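Local coordinates for protein transcriptional regulator nlh2 (Aquifex aeolicus, PDB 4G3V) that probably activates sigma54-dependent transcription under the control of its GAF domain, captured here in an inactive state, at residues Thr110-Leu115 with Glu135-Glu140; Ile116-Lys121 with Gln147-Ile152. All coordinates share one frame; numbering follows the deposited sequence.

Contact 1 (Thr110-Leu115 with Glu135-Glu140)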
ATOM      1  N   THR A 110      -3.984 -18.373 -21.810  1.00 58.63           N
ATOM      2  CA  THR A 110      -5.040 -19.381 -21.722  1.00 58.62           C
ATOM      3  C   THR A 110      -6.346 -18.687 -21.381  1.00 59.00           C
ATOM      4  O   THR A 110      -6.375 -17.478 -21.171  1.00 58.82           O
ATOM      5  CB  THR A 110      -4.773 -20.401 -20.607  1.00 56.72           C
ATOM      6  OG1 THR A 110      -5.039 -19.798 -19.335  1.00 55.33           O
ATOM      7  CG2 THR A 110      -3.330 -20.899 -20.654  1.00 58.13           C
ATOM      8  N   GLU A 111      -7.427 -19.453 -21.302  1.00 61.21           N
ATOM      9  CA  GLU A 111      -8.722 -18.881 -20.964  1.00 62.81           C
ATOM     10  C   GLU A 111      -8.807 -18.510 -19.482  1.00 58.31           C
ATOM     11  O   GLU A 111      -9.704 -17.774 -19.070  1.00 56.50           O
ATOM     12  CB  GLU A 111      -9.847 -19.854 -21.324  1.00 71.14           C
ATOM     13  CG  GLU A 111     -11.239 -19.279 -21.101  1.00 77.98           C
ATOM     14  CD  GLU A 111     -12.333 -20.162 -21.659  1.00 84.43           C
ATOM     15  OE1 GLU A 111     -12.076 -20.876 -22.657  1.00 86.61           O
ATOM     16  OE2 GLU A 111     -13.451 -20.143 -21.096  1.00 86.34           O
ATOM     17  N   LYS A 112      -7.864 -19.003 -18.684  1.00 55.38           N
ATOM     18  CA  LYS A 112      -7.876 -18.731 -17.247  1.00 54.08           C
ATOM     19  C   LYS A 112      -7.174 -17.420 -16.895  1.00 46.99           C
ATOM     20  O   LYS A 112      -7.345 -16.897 -15.791  1.00 45.28           O
ATOM     21  CB  LYS A 112      -7.244 -19.893 -16.482  1.00 59.66           C
ATOM     22  CG  LYS A 112      -7.920 -21.227 -16.771  1.00 64.52           C
ATOM     23  CD  LYS A 112      -7.983 -22.108 -15.533  1.00 69.40           C
ATOM     24  CE  LYS A 112      -6.609 -22.600 -15.113  1.00 74.20           C
ATOM     25  NZ  LYS A 112      -6.707 -23.711 -14.110  1.00 77.01           N
ATOM     26  N   HIS A 113      -6.394 -16.877 -17.828  1.00 42.59           N
ATOM     27  CA  HIS A 113      -5.678 -15.629 -17.552  1.00 41.64           C
ATOM     28  C   HIS A 113      -6.632 -14.468 -17.351  1.00 40.05           C
ATOM     29  O   HIS A 113      -7.550 -14.260 -18.146  1.00 40.84           O
ATOM     30  CB  HIS A 113      -4.715 -15.272 -18.684  1.00 42.66           C
ATOM     31  CG  HIS A 113      -3.382 -15.938 -18.572  1.00 43.94           C
ATOM     32  ND1 HIS A 113      -3.089 -17.117 -19.221  1.00 45.25           N
ATOM     33  CD2 HIS A 113      -2.272 -15.604 -17.876  1.00 43.98           C
ATOM     34  CE1 HIS A 113      -1.852 -17.478 -18.933  1.00 45.26           C
ATOM     35  NE2 HIS A 113      -1.332 -16.575 -18.118  1.00 43.97           N
ATOM     36  N   ALA A 114      -6.403 -13.709 -16.284  1.00 34.49           N
ATOM     37  CA  ALA A 114      -7.075 -12.432 -16.094  1.00 32.55           C
ATOM     38  C   ALA A 114      -6.088 -11.293 -16.322  1.00 32.25           C
ATOM     39  O   ALA A 114      -4.870 -11.470 -16.228  1.00 31.52           O
ATOM     40  CB  ALA A 114      -7.661 -12.339 -14.708  1.00 32.29           C
ATOM     41  N   LEU A 115      -6.632 -10.119 -16.618  1.00 30.36           N
ATOM     42  CA  LEU A 115      -5.850  -8.903 -16.717  1.00 28.45           C
ATOM     43  C   LEU A 115      -6.261  -7.999 -15.561  1.00 28.20           C
ATOM     44  O   LEU A 115      -7.450  -7.755 -15.356  1.00 29.52           O
ATOM     45  CB  LEU A 115      -6.115  -8.220 -18.063  1.00 32.43           C
ATOM     46  CG  LEU A 115      -5.289  -6.987 -18.429  1.00 35.05           C
ATOM     47  CD1 LEU A 115      -5.439  -6.635 -19.901  1.00 38.82           C
ATOM     48  CD2 LEU A 115      -5.673  -5.804 -17.586  1.00 33.19           C
ATOM     49  N   GLU A 135      -3.194 -16.274 -14.181  1.00 40.22           N
ATOM     50  CA  GLU A 135      -4.272 -17.259 -14.161  1.00 45.62           C
ATOM     51  C   GLU A 135      -4.961 -17.345 -12.799  1.00 44.93           C
ATOM     52  O   GLU A 135      -4.311 -17.340 -11.760  1.00 44.50           O
ATOM     53  CB  GLU A 135      -3.730 -18.650 -14.507  1.00 48.60           C
ATOM     54  CG  GLU A 135      -3.284 -18.829 -15.942  1.00 50.87           C
ATOM     55  CD  GLU A 135      -3.072 -20.294 -16.274  1.00 56.51           C
ATOM     56  OE1 GLU A 135      -2.666 -21.050 -15.365  1.00 59.60           O
ATOM     57  OE2 GLU A 135      -3.327 -20.698 -17.427  1.00 57.19           O
ATOM     58  N   PHE A 136      -6.281 -17.471 -12.831  1.00 44.87           N
ATOM     59  CA  PHE A 136      -7.089 -17.657 -11.634  1.00 46.66           C
ATOM     60  C   PHE A 136      -8.128 -18.726 -11.918  1.00 55.36           C
ATOM     61  O   PHE A 136      -8.560 -18.890 -13.064  1.00 55.20           O
ATOM     62  CB  PHE A 136      -7.807 -16.371 -11.256  1.00 43.89           C
ATOM     63  CG  PHE A 136      -6.890 -15.277 -10.821  1.00 41.83           C
ATOM     64  CD1 PHE A 136      -6.509 -15.165  -9.498  1.00 43.96           C
ATOM     65  CD2 PHE A 136      -6.399 -14.368 -11.738  1.00 40.11           C
ATOM     66  CE1 PHE A 136      -5.658 -14.163  -9.092  1.00 43.07           C
ATOM     67  CE2 PHE A 136      -5.546 -13.351 -11.340  1.00 39.45           C
ATOM     68  CZ  PHE A 136      -5.176 -13.249 -10.015  1.00 42.18           C
ATOM     69  N   SER A 137      -8.545 -19.427 -10.869  1.00 62.80           N
ATOM     70  CA  SER A 137      -9.506 -20.516 -10.996  1.00 69.65           C
ATOM     71  C   SER A 137     -10.898 -20.156 -10.466  1.00 74.87           C
ATOM     72  O   SER A 137     -11.789 -21.001 -10.449  1.00 72.50           O
ATOM     73  CB  SER A 137      -8.978 -21.753 -10.274  1.00 70.51           C
ATOM     74  OG  SER A 137      -7.761 -22.187 -10.859  1.00 71.83           O
ATOM     75  N   ASP A 138     -11.079 -18.910 -10.030  1.00 80.89           N
ATOM     76  CA  ASP A 138     -12.395 -18.426  -9.606  1.00 86.77           C
ATOM     77  C   ASP A 138     -12.402 -16.910  -9.422  1.00 88.36           C
ATOM     78  O   ASP A 138     -11.386 -16.314  -9.064  1.00 88.00           O
ATOM     79  CB  ASP A 138     -12.840 -19.107  -8.311  1.00 90.28           C
ATOM     80  CG  ASP A 138     -11.831 -18.954  -7.198  1.00 92.87           C
ATOM     81  OD1 ASP A 138     -11.725 -17.838  -6.646  1.00 93.81           O
ATOM     82  OD2 ASP A 138     -11.150 -19.951  -6.875  1.00 93.43           O
ATOM     83  N   LYS A 139     -13.559 -16.298  -9.659  1.00 89.19           N
ATOM     84  CA  LYS A 139     -13.690 -14.845  -9.605  1.00 90.26           C
ATOM     85  C   LYS A 139     -13.349 -14.278  -8.232  1.00 89.27           C
ATOM     86  O   LYS A 139     -12.983 -13.109  -8.108  1.00 89.46           O
ATOM     87  CB  LYS A 139     -15.110 -14.426  -9.991  1.00 91.82           C
ATOM     88  CG  LYS A 139     -15.452 -14.672 -11.450  1.00 93.11           C
ATOM     89  CD  LYS A 139     -16.901 -14.315 -11.746  1.00 94.15           C
ATOM     90  CE  LYS A 139     -17.259 -14.579 -13.204  1.00 94.14           C
ATOM     91  NZ  LYS A 139     -18.710 -14.335 -13.467  1.00 93.92           N
ATOM     92  N   GLU A 140     -13.466 -15.106  -7.200  1.00 87.81           N
ATOM     93  CA  GLU A 140     -13.290 -14.632  -5.834  1.00 86.70           C
ATOM     94  C   GLU A 140     -11.834 -14.290  -5.522  1.00 80.75           C
ATOM     95  O   GLU A 140     -11.527 -13.165  -5.135  1.00 82.37           O
ATOM     96  CB  GLU A 140     -13.821 -15.667  -4.845  1.00 91.56           C
ATOM     97  CG  GLU A 140     -14.087 -15.104  -3.463  1.00 95.51           C
ATOM     98  CD  GLU A 140     -15.118 -15.905  -2.702  1.00 98.89           C
ATOM     99  OE1 GLU A 140     -15.742 -16.801  -3.310  1.00 99.76           O
ATOM    100  OE2 GLU A 140     -15.304 -15.635  -1.495  1.00100.56           O
TER

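Contact 2 (Ile116-Lys121 with Gln147-Ile152)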
ATOM      1  N   ILE A 116      -5.295  -7.528 -14.786  1.00 25.07           N
ATOM      2  CA  ILE A 116      -5.586  -6.511 -13.774  1.00 27.41           C
ATOM      3  C   ILE A 116      -4.722  -5.295 -14.064  1.00 26.30           C
ATOM      4  O   ILE A 116      -3.505  -5.407 -14.172  1.00 26.05           O
ATOM      5  CB  ILE A 116      -5.289  -6.996 -12.350  1.00 29.96           C
ATOM      6  CG1 ILE A 116      -6.154  -8.205 -12.010  1.00 29.39           C
ATOM      7  CG2 ILE A 116      -5.515  -5.862 -11.333  1.00 28.93           C
ATOM      8  CD1 ILE A 116      -5.813  -8.838 -10.684  1.00 33.26           C
ATOM      9  N   ALA A 117      -5.360  -4.141 -14.192  1.00 24.95           N
ATOM     10  CA  ALA A 117      -4.658  -2.910 -14.489  1.00 26.37           C
ATOM     11  C   ALA A 117      -5.060  -1.873 -13.452  1.00 25.81           C
ATOM     12  O   ALA A 117      -6.259  -1.650 -13.211  1.00 24.82           O
ATOM     13  CB  ALA A 117      -4.982  -2.438 -15.900  1.00 27.13           C
ATOM     14  N   ALA A 118      -4.062  -1.260 -12.823  1.00 23.81           N
ATOM     15  CA  ALA A 118      -4.308  -0.290 -11.763  1.00 22.75           C
ATOM     16  C   ALA A 118      -3.550   0.995 -12.046  1.00 21.93           C
ATOM     17  O   ALA A 118      -2.401   0.974 -12.532  1.00 22.14           O
ATOM     18  CB  ALA A 118      -3.890  -0.845 -10.418  1.00 25.26           C
ATOM     19  N   PRO A 119      -4.172   2.124 -11.710  1.00 22.87           N
ATOM     20  CA  PRO A 119      -3.547   3.419 -11.979  1.00 23.61           C
ATOM     21  C   PRO A 119      -2.416   3.705 -10.994  1.00 24.14           C
ATOM     22  O   PRO A 119      -2.411   3.227  -9.846  1.00 24.86           O
ATOM     23  CB  PRO A 119      -4.692   4.413 -11.785  1.00 25.57           C
ATOM     24  CG  PRO A 119      -5.590   3.759 -10.813  1.00 27.95           C
ATOM     25  CD  PRO A 119      -5.471   2.265 -11.030  1.00 23.08           C
ATOM     26  N   ILE A 120      -1.452   4.471 -11.484  1.00 23.55           N
ATOM     27  CA  ILE A 120      -0.350   4.985 -10.695  1.00 23.59           C
ATOM     28  C   ILE A 120      -0.559   6.492 -10.644  1.00 25.48           C
ATOM     29  O   ILE A 120      -0.428   7.171 -11.667  1.00 25.70           O
ATOM     30  CB  ILE A 120       1.000   4.665 -11.372  1.00 23.87           C
ATOM     31  CG1 ILE A 120       1.215   3.157 -11.428  1.00 24.45           C
ATOM     32  CG2 ILE A 120       2.155   5.319 -10.626  1.00 27.34           C
ATOM     33  CD1 ILE A 120       2.366   2.728 -12.342  1.00 24.85           C
ATOM     34  N   LYS A 121      -0.892   6.999  -9.459  1.00 23.60           N
ATOM     35  CA  LYS A 121      -1.311   8.389  -9.295  1.00 24.67           C
ATOM     36  C   LYS A 121      -0.377   9.201  -8.418  1.00 23.97           C
ATOM     37  O   LYS A 121       0.068   8.735  -7.367  1.00 23.73           O
ATOM     38  CB  LYS A 121      -2.693   8.442  -8.666  1.00 26.20           C
ATOM     39  CG  LYS A 121      -3.793   7.894  -9.559  1.00 27.04           C
ATOM     40  CD  LYS A 121      -5.164   8.262  -9.006  1.00 30.69           C
ATOM     41  CE  LYS A 121      -6.259   7.596  -9.774  1.00 33.58           C
ATOM     42  NZ  LYS A 121      -7.606   7.988  -9.257  1.00 34.24           N
ATOM     43  N   GLN A 147      -6.795  -6.179  -4.966  1.00 31.60           N
ATOM     44  CA  GLN A 147      -6.520  -5.188  -3.920  1.00 31.83           C
ATOM     45  C   GLN A 147      -5.012  -4.977  -3.815  1.00 30.79           C
ATOM     46  O   GLN A 147      -4.520  -3.844  -3.687  1.00 28.62           O
ATOM     47  CB  GLN A 147      -7.105  -5.630  -2.566  1.00 36.84           C
ATOM     48  CG  GLN A 147      -7.049  -4.542  -1.470  1.00 39.66           C
ATOM     49  CD  GLN A 147      -7.818  -4.909  -0.186  1.00 42.49           C
ATOM     50  OE1 GLN A 147      -8.287  -6.037  -0.027  1.00 45.18           O
ATOM     51  NE2 GLN A 147      -7.956  -3.940   0.726  1.00 40.84           N
ATOM     52  N   THR A 148      -4.272  -6.071  -3.886  1.00 27.66           N
ATOM     53  CA  THR A 148      -2.825  -5.994  -3.767  1.00 28.34           C
ATOM     54  C   THR A 148      -2.173  -5.286  -4.961  1.00 24.71           C
ATOM     55  O   THR A 148      -1.252  -4.485  -4.789  1.00 25.32           O
ATOM     56  CB  THR A 148      -2.230  -7.383  -3.573  1.00 29.10           C
ATOM     57  OG1 THR A 148      -2.616  -7.870  -2.286  1.00 30.86           O
ATOM     58  CG2 THR A 148      -0.726  -7.334  -3.643  1.00 29.73           C
ATOM     59  N   ILE A 149      -2.649  -5.540  -6.174  1.00 24.79           N
ATOM     60  CA  ILE A 149      -2.118  -4.814  -7.320  1.00 26.00           C
ATOM     61  C   ILE A 149      -2.428  -3.316  -7.169  1.00 26.07           C
ATOM     62  O   ILE A 149      -1.598  -2.452  -7.502  1.00 25.27           O
ATOM     63  CB  ILE A 149      -2.650  -5.384  -8.648  1.00 26.32           C
ATOM     64  CG1 ILE A 149      -2.238  -6.854  -8.779  1.00 29.48           C
ATOM     65  CG2 ILE A 149      -2.135  -4.559  -9.847  1.00 26.89           C
ATOM     66  CD1 ILE A 149      -0.749  -7.081  -8.759  1.00 30.38           C
ATOM     67  N   ASN A 150      -3.613  -2.989  -6.664  1.00 24.27           N
ATOM     68  CA  ASN A 150      -3.924  -1.583  -6.434  1.00 26.48           C
ATOM     69  C   ASN A 150      -2.945  -0.948  -5.443  1.00 25.53           C
ATOM     70  O   ASN A 150      -2.511   0.191  -5.631  1.00 23.21           O
ATOM     71  CB  ASN A 150      -5.343  -1.386  -5.941  1.00 28.68           C
ATOM     72  CG  ASN A 150      -5.698   0.097  -5.814  1.00 34.96           C
ATOM     73  OD1 ASN A 150      -5.815   0.803  -6.821  1.00 39.16           O
ATOM     74  ND2 ASN A 150      -5.829   0.580  -4.581  1.00 34.45           N
ATOM     75  N   VAL A 151      -2.601  -1.685  -4.393  1.00 26.07           N
ATOM     76  CA  VAL A 151      -1.633  -1.201  -3.417  1.00 25.31           C
ATOM     77  C   VAL A 151      -0.298  -0.938  -4.101  1.00 24.72           C
ATOM     78  O   VAL A 151       0.336   0.086  -3.866  1.00 24.89           O
ATOM     79  CB  VAL A 151      -1.424  -2.202  -2.274  1.00 25.93           C
ATOM     80  CG1 VAL A 151      -0.163  -1.858  -1.486  1.00 25.07           C
ATOM     81  CG2 VAL A 151      -2.646  -2.225  -1.358  1.00 27.19           C
ATOM     82  N   ILE A 152       0.112  -1.845  -4.985  1.00 23.46           N
ATOM     83  CA  ILE A 152       1.393  -1.677  -5.665  1.00 23.63           C
ATOM     84  C   ILE A 152       1.372  -0.442  -6.576  1.00 22.07           C
ATOM     85  O   ILE A 152       2.346   0.295  -6.647  1.00 22.40           O
ATOM     86  CB  ILE A 152       1.794  -2.951  -6.397  1.00 23.36           C
ATOM     87  CG1 ILE A 152       2.104  -4.029  -5.337  1.00 25.92           C
ATOM     88  CG2 ILE A 152       3.024  -2.705  -7.295  1.00 24.05           C
ATOM     89  CD1 ILE A 152       2.288  -5.375  -5.880  1.00 30.03           C
TER
HETATM   90  O   HOH W   1      -3.771   1.965  -7.875  1.00 40.05           O

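Contact 1 (Thr110-Leu115 with Glu135-Glu140)
His-113 and Glu-135 face each other as a non-hydrogen-bonded antiparallel pair, their CA atoms 4.0 Å apart, where strand 113-122 begins and strand 125-135 ends. A type I turn from Thr-110 to His-113 leads into this pair. Phe-136 N reaches across to Lys-112 O at 3.2 Å, nearly straight at hydrogen (164°), although the N-H approaches from above the carbonyl plane. Glu-135 CA adds a CA-H...O contact to the same Lys-112 O at 3.5 Å.

The side chains of the pair lie on the same face of the sheet and cross obliquely. Glu-135 CG sits over the centre of the His-113 ring, 3.6 Å from the centroid and 9° off its normal, a CH-pi contact. Beyond CG the glutamate chain is extended, which carries OE2 to Thr-110 OG1 at 2.7 Å, the hydroxyl donating to the anti lone pair of OE2. Thr-110 OG1 lies between its own backbone N and carbonyl carbon (chi1 75°), and from there it also accepts from Lys-112 N at 3.0 Å, an ST turn. Thr-110 N donates to His-113 ND1 at 3.0 Å, which ties the ring to the turn. An alanine at His-113 would remove the surface beneath Glu-135 CG and the acceptor for Thr-110 N, and would probably loosen both the turn and the carboxylate. Beyond the pair, Ala-114 CB meets the Phe-136 ring obliquely, 3.8 Å from CD2.

Strand 113-122 runs between strands 125-135 and 88-90 in the antiparallel sheet of the GAF fold. Phe-136 packs edge-to-face with Phe-145 of helix 139-162 and touches Leu-142 of the same helix, as does Ala-114; the helix's first turn is capped by Asp-138 OD1 through Ser-141 N.

Contact 2 (Ile116-Lys121 with Gln147-Ile152)
The flat group that takes part here is the carboxamide of Asn-150, and its two polar ends are held by different partners. OD1 lies on the strand side, 4.5 Å from Pro-119 CD, and is 2.6 Å from water 1. ND2 donates to Asn-13 OD1 of the second subunit, so the amide spans from the sheet to the dimer contact. With CG anti to the backbone N (chi1 -175°), the end of the side chain comes nearer to the strand than its base does.

Water 1 continues the link to the backbone: it is 2.7 Å from Pro-119 O. Neither Pro-119 O nor Asn-150 OD1 has a proton to give, so the water is the donor in whichever of these bonds is formed; with further acceptors in reach, how its two protons are divided is not fixed.

The rest is apolar. Strand 116-121 and helix 147-152 run 28° from parallel, with axes 7.6 Å apart at closest approach. Ile-116 and Ile-149 cross obliquely and meet methyl to methyl, CG2 to CG2, at 3.9 Å; in both residues CG2 is anti to the backbone N. The same Ile-149 CG2 lies 4.1 Å from Ala-118 CB, so one methyl touches two successive inward-facing residues of the strand. Ala-118, with a single methyl, allows the closest backbone approach, 5.5 Å between its CA and that of Asn-150.

No direct hydrogen bond joins strand to helix. The touching residues are all buried, and the geometry implies attachment by aliphatic packing, with Ala-118 CB also against the helix backbone, and one water-bridged polar link beside it. Because Asn-150 also bonds to the second subunit, while Val-151 packs on its counterpart there, this helix shares its surface between the sheet of its own GAF domain and the dimer partner.

How the contacts relate
Contact 1 joins the start of strand 113-122 and its turn to the end of strand 125-135 and the link leading into helix 139-162; of the two, only contact 2 sets strand 113-122 against that helix. Their centres are about 17 Å apart. The segments alternate along the chain and adjoin at residues 115 and 116, yet have no other touch between them. Contact 1, its centre about 16 Å from that of the chain, is partly buried, mixing hydrogen bonds with CH-pi and apolar contact; contact 2, about 7 Å from it, is buried and mainly aliphatic. Leu-142 and Phe-145, which serve contact 1, also touch Ile-116 of contact 2. The second subunit reaches contact 2 alone.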